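Side-chain contact in hepatocyte growth factor-regulated tyrosine kinase substrate (Drosophila melanogaster, PDB 1DVP), which plays an essential role in endosome membrane invagination and multivesicular body formation, binds ubiquitin, and potentially sorts activated receptors for degradation: residues Asn42-Ile47 against Glu79-Lys84. Sequence-based numbering, arbitrary orientation.
Sequences NAFAAI and EEVFTK
Phe44, on helix 40-51, faces the last turn of helix 74-81, and the two backbones come nearest at Phe44 and Val81, whose CA atoms lie 7.4 Å apart. No hydrogen bond crosses the contact; 160 Å² of buried surface, summed over both sides, comes almost entirely from Phe44, Glu80 and Val81. The bond from CA to CB of Phe44 points toward 79-84, and with CG anti to the backbone N (chi1 -172°) the ring is set against Val81 CG2 and beside Glu80 CG. Val81 CG2 sits over one face of that ring, 4.1 Å from the centroid and 5° off the normal, which meets the geometry of a CH-pi contact. Glu80 approaches obliquely with its aliphatic portion: its CG lies 3.9 Å from Phe44 CB and 4.0 Å from Phe44 CD2. A bend at chi2 then turns the carboxylate, whose plane stands 68° from the ring plane, so the acid does not stack on the aromatic. The other methyl of Val81, CG1, lies 3.7 Å above the plane of the Phe82 ring, offset toward its rim, so the two methyls each lie over a different ring. Phe90 of helix 84-96 is a further neighbour, touching both Phe44 and Val81. Through a phenylalanine, a valine methyl and the aliphatic part of a glutamate, the contact joins helix 40-51 to the end of helix 74-81 within the right-handed helical superhelix of the VHS domain.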
loop_
_atom_site.group_PDB
_atom_site.type_symbol
_atom_site.label_atom_id
_atom_site.label_comp_id
_atom_site.label_asym_id
_atom_site.label_seq_id
_atom_site.Cartn_x
_atom_site.Cartn_y
_atom_site.Cartn_z
ATOM N N ASN A 42 24.992 -24.434 13.316
ATOM C CA ASN A 42 24.627 -24.328 14.719
ATOM C C ASN A 42 23.097 -24.181 14.866
ATOM O O ASN A 42 22.485 -24.770 15.767
ATOM C CB ASN A 42 25.380 -23.144 15.364
ATOM C CG ASN A 42 26.854 -23.479 15.665
ATOM O OD1 ASN A 42 27.678 -22.585 15.906
ATOM N ND2 ASN A 42 27.179 -24.757 15.644
ATOM N N ALA A 43 22.482 -23.408 13.979
ATOM C CA ALA A 43 21.033 -23.228 14.044
ATOM C C ALA A 43 20.319 -24.543 13.817
ATOM O O ALA A 43 19.412 -24.901 14.573
ATOM C CB ALA A 43 20.580 -22.241 13.031
ATOM N N PHE A 44 20.741 -25.273 12.788
ATOM C CA PHE A 44 20.091 -26.527 12.475
ATOM C C PHE A 44 20.239 -27.611 13.533
ATOM O O PHE A 44 19.336 -28.437 13.691
ATOM C CB PHE A 44 20.556 -27.058 11.118
ATOM C CG PHE A 44 19.784 -28.254 10.653
ATOM C CD1 PHE A 44 18.404 -28.296 10.793
ATOM C CD2 PHE A 44 20.427 -29.327 10.029
ATOM C CE1 PHE A 44 17.679 -29.372 10.319
ATOM C CE2 PHE A 44 19.701 -30.414 9.548
ATOM C CZ PHE A 44 18.321 -30.434 9.695
ATOM N N ALA A 45 21.362 -27.598 14.252
ATOM C CA ALA A 45 21.642 -28.579 15.306
ATOM C C ALA A 45 20.767 -28.259 16.503
ATOM O O ALA A 45 20.203 -29.150 17.147
ATOM C CB ALA A 45 23.150 -28.516 15.708
ATOM N N ALA A 46 20.652 -26.978 16.815
ATOM C CA ALA A 46 19.802 -26.573 17.923
ATOM C C ALA A 46 18.352 -26.909 17.520
ATOM O O ALA A 46 17.554 -27.341 18.349
ATOM C CB ALA A 46 19.970 -25.063 18.210
ATOM N N ILE A 47 18.014 -26.738 16.244
ATOM C CA ILE A 47 16.665 -27.055 15.793
ATOM C C ILE A 47 16.415 -28.558 15.942
ATOM O O ILE A 47 15.367 -28.985 16.400
ATOM C CB ILE A 47 16.435 -26.623 14.326
ATOM C CG1 ILE A 47 16.285 -25.094 14.257
ATOM C CG2 ILE A 47 15.168 -27.257 13.764
ATOM C CD1 ILE A 47 16.135 -24.535 12.840
ATOM N N GLU A 79 21.922 -25.857 1.888
ATOM C CA GLU A 79 23.055 -26.757 1.801
ATOM C C GLU A 79 23.311 -27.476 3.109
ATOM O O GLU A 79 23.704 -28.644 3.104
ATOM C CB GLU A 79 24.280 -25.970 1.358
ATOM C CG GLU A 79 24.132 -25.494 -0.067
ATOM C CD GLU A 79 24.990 -24.293 -0.391
ATOM O OE1 GLU A 79 24.814 -23.749 -1.503
ATOM O OE2 GLU A 79 25.827 -23.887 0.452
ATOM N N GLU A 80 23.072 -26.794 4.222
ATOM C CA GLU A 80 23.273 -27.390 5.528
ATOM C C GLU A 80 22.230 -28.450 5.764
ATOM O O GLU A 80 22.528 -29.513 6.300
ATOM C CB GLU A 80 23.122 -26.349 6.648
ATOM C CG GLU A 80 23.015 -26.986 8.045
ATOM C CD GLU A 80 24.345 -27.529 8.552
ATOM O OE1 GLU A 80 24.359 -28.476 9.372
ATOM O OE2 GLU A 80 25.390 -26.994 8.135
ATOM N N VAL A 81 21.006 -28.141 5.346
ATOM C CA VAL A 81 19.861 -29.012 5.553
ATOM C C VAL A 81 19.617 -30.235 4.641
ATOM O O VAL A 81 19.480 -31.361 5.143
ATOM C CB VAL A 81 18.560 -28.161 5.563
ATOM C CG1 VAL A 81 17.351 -29.052 5.593
ATOM C CG2 VAL A 81 18.566 -27.204 6.765
ATOM N N PHE A 82 19.541 -30.011 3.327
ATOM C CA PHE A 82 19.227 -31.073 2.380
ATOM C C PHE A 82 20.405 -31.929 1.929
ATOM O O PHE A 82 20.879 -31.835 0.788
ATOM C CB PHE A 82 18.505 -30.473 1.165
ATOM C CG PHE A 82 17.256 -29.705 1.531
ATOM C CD1 PHE A 82 17.136 -28.361 1.222
ATOM C CD2 PHE A 82 16.217 -30.328 2.221
ATOM C CE1 PHE A 82 15.994 -27.639 1.597
ATOM C CE2 PHE A 82 15.070 -29.619 2.603
ATOM C CZ PHE A 82 14.956 -28.281 2.296
ATOM N N THR A 83 20.894 -32.738 2.853
ATOM C CA THR A 83 21.963 -33.644 2.547
ATOM C C THR A 83 21.336 -35.025 2.638
ATOM O O THR A 83 20.189 -35.198 3.081
ATOM C CB THR A 83 23.120 -33.575 3.569
ATOM O OG1 THR A 83 22.646 -33.927 4.871
ATOM C CG2 THR A 83 23.732 -32.194 3.599
ATOM N N LYS A 84 22.112 -36.004 2.210
ATOM C CA LYS A 84 21.723 -37.388 2.232
ATOM C C LYS A 84 21.307 -37.803 3.640
ATOM O O LYS A 84 20.177 -38.242 3.863
ATOM C CB LYS A 84 22.916 -38.214 1.761
ATOM C CG LYS A 84 24.287 -37.552 2.100
ATOM C CD LYS A 84 24.558 -37.473 3.611
ATOM C CE LYS A 84 25.905 -36.853 3.955
ATOM N NZ LYS A 84 26.018 -35.386 3.639
#